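Local coordinates for protein mannose-specific lectin 3 chain 2 (PDB 3MEZ) that probably binds mannose and, within a heterotetramer of two kinds of bulb-type lectin chain, probably agglutinates trypsin-treated rabbit erythrocytes weakly, at residues W48-F60 against D70-S82. Numbering follows the deposited sequence.
Sequences WESGTSGRGQHCF and DITDDRLNTVFVS. Unlike the reference sequence in segment 70-82: Thr78 (reference Ser). With FMT (formic acid), chain I.
Phe60 and Thr72 form an antiparallel hydrogen-bonded pair. Phe60 N donates to Thr72 O at 2.8 Å, and Thr72 N returns an equally short bond to Phe60 O; both are nearly straight. The two side chains leave the same face of the sheet, side by side. Thr72 CB sits over one face of the Phe60 ring, 3.8 Å from its centroid. With chi1 at 69°, CG of Phe60 stands between the backbone N and the carbonyl carbon, which folds the ring over its neighbour. Thr72 OG1 is buried and has no hydrogen-bond partner in the model. Leu76 CD2 meets the ring at its edge.

Val79 CG1 packs against both Thr52 CG2 and Arg55 CB, 3.6 Å from each. Ile71 CD1 reaches Ser50 OG at 3.5 Å. Ser50 CB covers one face of the Phe80 ring in a CH-pi contact, and CZ of that ring meets the edge of the Trp48 indole.

The chain is a bulb-type lectin domain, a beta-prism II fold of three antiparallel sheets. Strand 45-49 belongs to one sheet; strands 60-63, 69-72 and 78-81 to another. The loop 50-59 bridges two sides of the prism. A classic beta bulge sets Val79 and Phe80 together opposite Ile71, where the strand direction changes.

A disulfide from Cys59 to Cys34 ties this loop to the one joining strands 26-30 and 36-40. Thr52 OG1 is hydrogen-bonded to Cys34 O. Asp73 OD1 accepts a 2.9 Å hydrogen bond from Asn77 N, above the carboxylate plane, across the type I turn 73-76. Formic acid, probably from the crystallisation liquor, accepts at O1 a 2.7 Å hydrogen bond from Asp74 N. Asp74 OD2 forms a salt bridge with Arg62 of the second subunit, whose His65 gives it a backbone N-H bond and stacks on His58.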
ATOM      1  N   TRP B  48     -10.894  15.692 -15.593  1.00 31.02           N
ATOM      2  CA  TRP B  48     -11.250  14.405 -16.153  1.00 30.28           C
ATOM      3  C   TRP B  48     -11.859  13.573 -15.055  1.00 30.26           C
ATOM      4  O   TRP B  48     -11.517  13.757 -13.922  1.00 28.74           O
ATOM      5  CB  TRP B  48     -10.003  13.715 -16.662  1.00 29.42           C
ATOM      6  CG  TRP B  48     -10.175  12.416 -17.264  1.00 29.61           C
ATOM      7  CD1 TRP B  48     -10.358  12.162 -18.557  1.00 28.80           C
ATOM      8  CD2 TRP B  48     -10.134  11.151 -16.615  1.00 28.64           C
ATOM      9  NE1 TRP B  48     -10.456  10.843 -18.770  1.00 28.21           N
ATOM     10  CE2 TRP B  48     -10.322  10.192 -17.587  1.00 29.16           C
ATOM     11  CE3 TRP B  48      -9.976  10.745 -15.302  1.00 29.29           C
ATOM     12  CZ2 TRP B  48     -10.356   8.853 -17.296  1.00 32.77           C
ATOM     13  CZ3 TRP B  48     -10.013   9.434 -15.015  1.00 29.20           C
ATOM     14  CH2 TRP B  48     -10.200   8.496 -15.994  1.00 31.21           C
ATOM     15  N   GLU B  49     -12.748  12.672 -15.422  1.00 28.82           N
ATOM     16  CA  GLU B  49     -13.309  11.715 -14.500  1.00 30.32           C
ATOM     17  C   GLU B  49     -13.669  10.412 -15.203  1.00 29.52           C
ATOM     18  O   GLU B  49     -13.923  10.390 -16.368  1.00 27.64           O
ATOM     19  CB  GLU B  49     -14.502  12.305 -13.782  1.00 31.26           C
ATOM     20  CG  GLU B  49     -15.717  12.407 -14.596  1.00 35.76           C
ATOM     21  CD  GLU B  49     -16.862  12.972 -13.836  1.00 43.36           C
ATOM     22  OE1 GLU B  49     -17.417  12.272 -13.026  1.00 43.69           O
ATOM     23  OE2 GLU B  49     -17.209  14.124 -14.051  1.00 47.39           O
ATOM     24  N   SER B  50     -13.643   9.318 -14.481  1.00 27.55           N
ATOM     25  CA  SER B  50     -14.087   8.073 -15.031  1.00 27.03           C
ATOM     26  C   SER B  50     -15.599   8.055 -15.207  1.00 27.79           C
ATOM     27  O   SER B  50     -16.099   7.305 -15.959  1.00 28.88           O
ATOM     28  CB  SER B  50     -13.610   6.898 -14.193  1.00 27.19           C
ATOM     29  OG  SER B  50     -14.116   6.974 -12.932  1.00 23.59           O
ATOM     30  N   GLY B  51     -16.291   8.922 -14.513  1.00 28.41           N
ATOM     31  CA  GLY B  51     -17.729   8.902 -14.460  1.00 28.98           C
ATOM     32  C   GLY B  51     -18.339   7.609 -13.965  1.00 30.30           C
ATOM     33  O   GLY B  51     -19.247   7.114 -14.539  1.00 29.23           O
ATOM     34  N   THR B  52     -17.783   7.064 -12.897  1.00 28.66           N
ATOM     35  CA  THR B  52     -18.227   5.812 -12.347  1.00 29.98           C
ATOM     36  C   THR B  52     -18.750   5.961 -10.953  1.00 31.28           C
ATOM     37  O   THR B  52     -18.754   5.047 -10.218  1.00 31.79           O
ATOM     38  CB  THR B  52     -17.158   4.744 -12.382  1.00 29.45           C
ATOM     39  OG1 THR B  52     -15.985   5.245 -11.785  1.00 27.13           O
ATOM     40  CG2 THR B  52     -16.869   4.329 -13.779  1.00 29.94           C
ATOM     41  N   SER B  53     -19.210   7.143 -10.616  1.00 32.41           N
ATOM     42  CA  SER B  53     -19.780   7.403  -9.322  1.00 35.05           C
ATOM     43  C   SER B  53     -20.999   6.555  -9.060  1.00 36.22           C
ATOM     44  O   SER B  53     -21.820   6.402  -9.913  1.00 36.77           O
ATOM     45  CB  SER B  53     -20.156   8.859  -9.271  1.00 35.58           C
ATOM     46  OG  SER B  53     -21.029   9.130  -8.258  1.00 39.32           O
ATOM     47  N   GLY B  54     -21.092   5.979  -7.874  1.00 35.44           N
ATOM     48  CA  GLY B  54     -22.180   5.107  -7.510  1.00 35.81           C
ATOM     49  C   GLY B  54     -22.078   3.666  -7.965  1.00 35.46           C
ATOM     50  O   GLY B  54     -22.939   2.869  -7.721  1.00 35.50           O
ATOM     51  N   ARG B  55     -21.007   3.342  -8.646  1.00 34.81           N
ATOM     52  CA  ARG B  55     -20.735   1.983  -9.039  1.00 35.16           C
ATOM     53  C   ARG B  55     -20.280   1.031  -7.936  1.00 34.94           C
ATOM     54  O   ARG B  55     -20.217  -0.144  -8.152  1.00 38.32           O
ATOM     55  CB  ARG B  55     -19.781   1.931 -10.221  1.00 36.29           C
ATOM     56  CG  ARG B  55     -20.393   2.314 -11.519  0.50 36.25           C
ATOM     57  CD  ARG B  55     -20.867   1.116 -12.307  0.50 38.15           C
ATOM     58  NE  ARG B  55     -21.286   1.440 -13.661  0.50 39.87           N
ATOM     59  CZ  ARG B  55     -21.286   0.592 -14.696  0.50 41.32           C
ATOM     60  NH1 ARG B  55     -20.899  -0.668 -14.554  0.50 41.80           N
ATOM     61  NH2 ARG B  55     -21.704   1.010 -15.891  0.50 39.41           N
ATOM     62  N   GLY B  56     -19.825   1.536  -6.814  1.00 33.46           N
ATOM     63  CA  GLY B  56     -19.479   0.673  -5.705  1.00 33.11           C
ATOM     64  C   GLY B  56     -19.139   1.414  -4.432  1.00 32.96           C
ATOM     65  O   GLY B  56     -18.776   2.538  -4.496  1.00 34.35           O
ATOM     66  N   GLN B  57     -19.223   0.779  -3.280  1.00 31.73           N
ATOM     67  CA  GLN B  57     -18.706   1.428  -2.102  1.00 30.91           C
ATOM     68  C   GLN B  57     -17.299   1.012  -1.616  1.00 29.36           C
ATOM     69  O   GLN B  57     -16.801   1.591  -0.703  1.00 28.80           O
ATOM     70  CB  GLN B  57     -19.699   1.397  -0.943  1.00 33.97           C
ATOM     71  CG  GLN B  57     -20.969   0.676  -1.194  0.50 33.30           C
ATOM     72  CD  GLN B  57     -21.858   0.610   0.045  0.50 37.27           C
ATOM     73  OE1 GLN B  57     -22.279  -0.469   0.480  0.50 36.79           O
ATOM     74  NE2 GLN B  57     -22.153   1.774   0.615  0.50 37.12           N
ATOM     75  N   HIS B  58     -16.704   0.010  -2.231  1.00 25.55           N
ATOM     76  CA  HIS B  58     -15.360  -0.426  -1.884  1.00 24.33           C
ATOM     77  C   HIS B  58     -14.433  -0.534  -3.115  1.00 23.92           C
ATOM     78  O   HIS B  58     -13.638  -1.422  -3.192  1.00 24.39           O
ATOM     79  CB  HIS B  58     -15.356  -1.730  -1.060  1.00 22.97           C
ATOM     80  CG  HIS B  58     -16.284  -1.723   0.116  1.00 23.00           C
ATOM     81  ND1 HIS B  58     -17.439  -2.457   0.162  1.00 25.48           N
ATOM     82  CD2 HIS B  58     -16.224  -1.063   1.283  1.00 22.32           C
ATOM     83  CE1 HIS B  58     -18.051  -2.243   1.299  1.00 22.17           C
ATOM     84  NE2 HIS B  58     -17.339  -1.394   1.994  1.00 25.79           N
ATOM     85  N   CYS B  59     -14.593   0.369  -4.073  1.00 22.35           N
ATOM     86  CA  CYS B  59     -13.824   0.350  -5.316  1.00 23.59           C
ATOM     87  C   CYS B  59     -12.365   0.702  -5.137  1.00 23.02           C
ATOM     88  O   CYS B  59     -12.035   1.440  -4.264  1.00 23.45           O
ATOM     89  CB  CYS B  59     -14.433   1.278  -6.363  1.00 22.68           C
ATOM     90  SG  CYS B  59     -16.020   0.809  -6.807  1.00 28.99           S
ATOM     91  N   PHE B  60     -11.525   0.103  -5.952  1.00 22.08           N
ATOM     92  CA  PHE B  60     -10.117   0.403  -5.992  1.00 21.53           C
ATOM     93  C   PHE B  60      -9.608   0.566  -7.409  1.00 20.77           C
ATOM     94  O   PHE B  60     -10.085  -0.057  -8.298  1.00 22.92           O
ATOM     95  CB  PHE B  60      -9.258  -0.603  -5.198  1.00 20.14           C
ATOM     96  CG  PHE B  60      -9.174  -1.978  -5.775  1.00 18.71           C
ATOM     97  CD1 PHE B  60     -10.139  -2.903  -5.496  1.00 19.04           C
ATOM     98  CD2 PHE B  60      -8.110  -2.369  -6.530  1.00 17.85           C
ATOM     99  CE1 PHE B  60     -10.066  -4.142  -5.967  1.00 18.05           C
ATOM    100  CE2 PHE B  60      -8.043  -3.615  -7.007  1.00 23.20           C
ATOM    101  CZ  PHE B  60      -9.037  -4.517  -6.719  1.00 21.23           C
ATOM    102  N   ASP B  70      -7.425  -0.107 -14.194  1.00 25.31           N
ATOM    103  CA  ASP B  70      -8.715  -0.681 -13.871  1.00 25.66           C
ATOM    104  C   ASP B  70      -9.292  -0.094 -12.594  1.00 25.69           C
ATOM    105  O   ASP B  70      -8.597   0.048 -11.652  1.00 25.06           O
ATOM    106  CB  ASP B  70      -8.610  -2.200 -13.668  1.00 25.77           C
ATOM    107  CG  ASP B  70      -8.006  -2.926 -14.845  1.00 27.78           C
ATOM    108  OD1 ASP B  70      -8.507  -2.784 -15.926  1.00 27.30           O
ATOM    109  OD2 ASP B  70      -7.027  -3.623 -14.688  1.00 27.63           O
ATOM    110  N   ILE B  71     -10.565   0.237 -12.608  1.00 23.82           N
ATOM    111  CA  ILE B  71     -11.321   0.484 -11.425  1.00 24.94           C
ATOM    112  C   ILE B  71     -12.176  -0.750 -11.140  1.00 25.19           C
ATOM    113  O   ILE B  71     -12.974  -1.153 -11.928  1.00 26.11           O
ATOM    114  CB  ILE B  71     -12.222   1.706 -11.513  1.00 23.31           C
ATOM    115  CG1 ILE B  71     -11.423   2.929 -11.869  1.00 23.64           C
ATOM    116  CG2 ILE B  71     -12.885   1.914 -10.257  1.00 21.58           C
ATOM    117  CD1 ILE B  71     -12.213   4.105 -12.115  1.00 23.30           C
ATOM    118  N   THR B  72     -11.960  -1.317  -9.971  1.00 24.45           N
ATOM    119  CA  THR B  72     -12.425  -2.613  -9.594  1.00 23.82           C
ATOM    120  C   THR B  72     -13.268  -2.552  -8.344  1.00 23.88           C
ATOM    121  O   THR B  72     -12.950  -1.853  -7.452  1.00 22.69           O
ATOM    122  CB  THR B  72     -11.213  -3.532  -9.347  1.00 25.91           C
ATOM    123  OG1 THR B  72     -10.328  -3.483 -10.461  1.00 30.91           O
ATOM    124  CG2 THR B  72     -11.639  -4.925  -9.127  1.00 21.68           C
ATOM    125  N   ASP B  73     -14.363  -3.263  -8.323  1.00 23.64           N
ATOM    126  CA  ASP B  73     -15.188  -3.363  -7.137  1.00 23.77           C
ATOM    127  C   ASP B  73     -14.791  -4.480  -6.166  1.00 21.55           C
ATOM    128  O   ASP B  73     -13.953  -5.257  -6.459  1.00 21.77           O
ATOM    129  CB  ASP B  73     -16.678  -3.383  -7.467  1.00 25.26           C
ATOM    130  CG  ASP B  73     -17.142  -4.689  -8.058  1.00 24.87           C
ATOM    131  OD1 ASP B  73     -16.445  -5.653  -8.108  1.00 24.61           O
ATOM    132  OD2 ASP B  73     -18.242  -4.691  -8.527  1.00 34.73           O
ATOM    133  N   ASP B  74     -15.478  -4.573  -5.045  1.00 22.10           N
ATOM    134  CA  ASP B  74     -15.141  -5.574  -4.038  1.00 23.55           C
ATOM    135  C   ASP B  74     -15.239  -6.989  -4.573  1.00 25.11           C
ATOM    136  O   ASP B  74     -14.545  -7.852  -4.122  1.00 24.16           O
ATOM    137  CB  ASP B  74     -15.964  -5.425  -2.789  1.00 24.08           C
ATOM    138  CG  ASP B  74     -15.414  -6.224  -1.626  1.00 24.74           C
ATOM    139  OD1 ASP B  74     -16.140  -7.028  -1.094  1.00 21.33           O
ATOM    140  OD2 ASP B  74     -14.274  -6.028  -1.262  1.00 22.73           O
ATOM    141  N   ARG B  75     -16.091  -7.193  -5.559  1.00 26.49           N
ATOM    142  CA  ARG B  75     -16.327  -8.502  -6.119  1.00 28.33           C
ATOM    143  C   ARG B  75     -15.324  -8.824  -7.195  1.00 27.65           C
ATOM    144  O   ARG B  75     -15.379  -9.829  -7.795  1.00 29.39           O
ATOM    145  CB  ARG B  75     -17.752  -8.620  -6.643  1.00 29.37           C
ATOM    146  CG  ARG B  75     -18.794  -8.453  -5.587  1.00 34.48           C
ATOM    147  CD  ARG B  75     -20.173  -8.414  -6.143  1.00 37.91           C
ATOM    148  NE  ARG B  75     -20.244  -9.152  -7.384  0.50 41.68           N
ATOM    149  CZ  ARG B  75     -20.289 -10.478  -7.496  0.50 43.05           C
ATOM    150  NH1 ARG B  75     -20.276 -11.239  -6.423  0.50 43.29           N
ATOM    151  NH2 ARG B  75     -20.332 -11.036  -8.701  0.50 44.00           N
ATOM    152  N   LEU B  76     -14.412  -7.915  -7.417  1.00 27.43           N
ATOM    153  CA  LEU B  76     -13.401  -8.004  -8.431  1.00 27.37           C
ATOM    154  C   LEU B  76     -13.896  -7.801  -9.866  1.00 29.28           C
ATOM    155  O   LEU B  76     -13.212  -8.141 -10.779  1.00 29.30           O
ATOM    156  CB  LEU B  76     -12.572  -9.267  -8.298  1.00 28.88           C
ATOM    157  CG  LEU B  76     -11.800  -9.459  -7.001  1.00 27.07           C
ATOM    158  CD1 LEU B  76     -11.074 -10.734  -7.008  1.00 30.60           C
ATOM    159  CD2 LEU B  76     -10.847  -8.362  -6.763  1.00 24.35           C
ATOM    160  N   ASN B  77     -15.081  -7.247 -10.046  1.00 29.37           N
ATOM    161  CA  ASN B  77     -15.539  -6.874 -11.376  1.00 29.78           C
ATOM    162  C   ASN B  77     -14.948  -5.509 -11.741  1.00 30.50           C
ATOM    163  O   ASN B  77     -14.892  -4.641 -10.928  1.00 25.48           O
ATOM    164  CB  ASN B  77     -17.065  -6.776 -11.491  1.00 30.31           C
ATOM    165  CG  ASN B  77     -17.813  -8.033 -11.035  1.00 34.90           C
ATOM    166  OD1 ASN B  77     -17.511  -9.124 -11.435  1.00 36.20           O
ATOM    167  ND2 ASN B  77     -18.823  -7.831 -10.226  1.00 33.09           N
ATOM    168  N   THR B  78     -14.541  -5.340 -12.985  1.00 31.42           N
ATOM    169  CA  THR B  78     -13.997  -4.085 -13.405  1.00 33.98           C
ATOM    170  C   THR B  78     -15.104  -3.164 -13.866  1.00 34.23           C
ATOM    171  O   THR B  78     -15.806  -3.444 -14.761  1.00 36.48           O
ATOM    172  CB  THR B  78     -12.976  -4.260 -14.494  1.00 35.75           C
ATOM    173  OG1 THR B  78     -13.633  -4.658 -15.679  1.00 40.72           O
ATOM    174  CG2 THR B  78     -12.071  -5.318 -14.166  1.00 33.47           C
ATOM    175  N   VAL B  79     -15.265  -2.102 -13.136  1.00 33.58           N
ATOM    176  CA  VAL B  79     -16.097  -0.950 -13.397  1.00 33.69           C
ATOM    177  C   VAL B  79     -15.663  -0.026 -14.560  1.00 33.51           C
ATOM    178  O   VAL B  79     -16.478   0.605 -15.185  1.00 32.47           O
ATOM    179  CB  VAL B  79     -16.271  -0.207 -12.100  1.00 33.44           C
ATOM    180  CG1 VAL B  79     -16.897   1.043 -12.268  1.00 37.11           C
ATOM    181  CG2 VAL B  79     -17.140  -1.027 -11.203  1.00 38.14           C
ATOM    182  N   PHE B  80     -14.366   0.127 -14.751  1.00 31.99           N
ATOM    183  CA  PHE B  80     -13.803   0.972 -15.793  1.00 31.27           C
ATOM    184  C   PHE B  80     -12.440   0.442 -16.152  1.00 31.61           C
ATOM    185  O   PHE B  80     -11.724   0.077 -15.299  1.00 30.39           O
ATOM    186  CB  PHE B  80     -13.696   2.405 -15.272  1.00 30.18           C
ATOM    187  CG  PHE B  80     -12.779   3.290 -16.043  1.00 32.56           C
ATOM    188  CD1 PHE B  80     -13.277   4.183 -16.945  1.00 34.42           C
ATOM    189  CD2 PHE B  80     -11.434   3.255 -15.855  1.00 29.42           C
ATOM    190  CE1 PHE B  80     -12.429   5.002 -17.649  1.00 38.46           C
ATOM    191  CE2 PHE B  80     -10.618   4.057 -16.545  1.00 34.26           C
ATOM    192  CZ  PHE B  80     -11.112   4.937 -17.434  1.00 33.72           C
ATOM    193  N   VAL B  81     -12.081   0.411 -17.414  1.00 30.42           N
ATOM    194  CA  VAL B  81     -10.727   0.153 -17.766  1.00 31.03           C
ATOM    195  C   VAL B  81     -10.262   1.095 -18.867  1.00 32.56           C
ATOM    196  O   VAL B  81     -11.014   1.452 -19.730  1.00 32.33           O
ATOM    197  CB  VAL B  81     -10.497  -1.272 -18.212  1.00 31.47           C
ATOM    198  CG1 VAL B  81      -9.072  -1.532 -18.335  1.00 33.30           C
ATOM    199  CG2 VAL B  81     -11.058  -2.214 -17.268  1.00 30.44           C
ATOM    200  N   SER B  82      -9.012   1.487 -18.816  1.00 30.00           N
ATOM    201  CA  SER B  82      -8.432   2.256 -19.872  1.00 29.59           C
ATOM    202  C   SER B  82      -8.153   1.351 -21.073  1.00 29.37           C
ATOM    203  O   SER B  82      -8.190   0.149 -20.960  1.00 27.39           O
ATOM    204  CB  SER B  82      -7.206   2.999 -19.377  1.00 29.07           C
ATOM    205  OG  SER B  82      -6.177   2.139 -19.111  1.00 27.29           O
TER
HETATM  206  C   FMT I 114     -18.102  -1.912  -3.975  1.00 31.98           C
HETATM  207  O1  FMT I 114     -17.118  -2.573  -4.229  1.00 30.53           O
HETATM  208  O2  FMT I 114     -19.145  -2.472  -3.642  1.00 33.69           O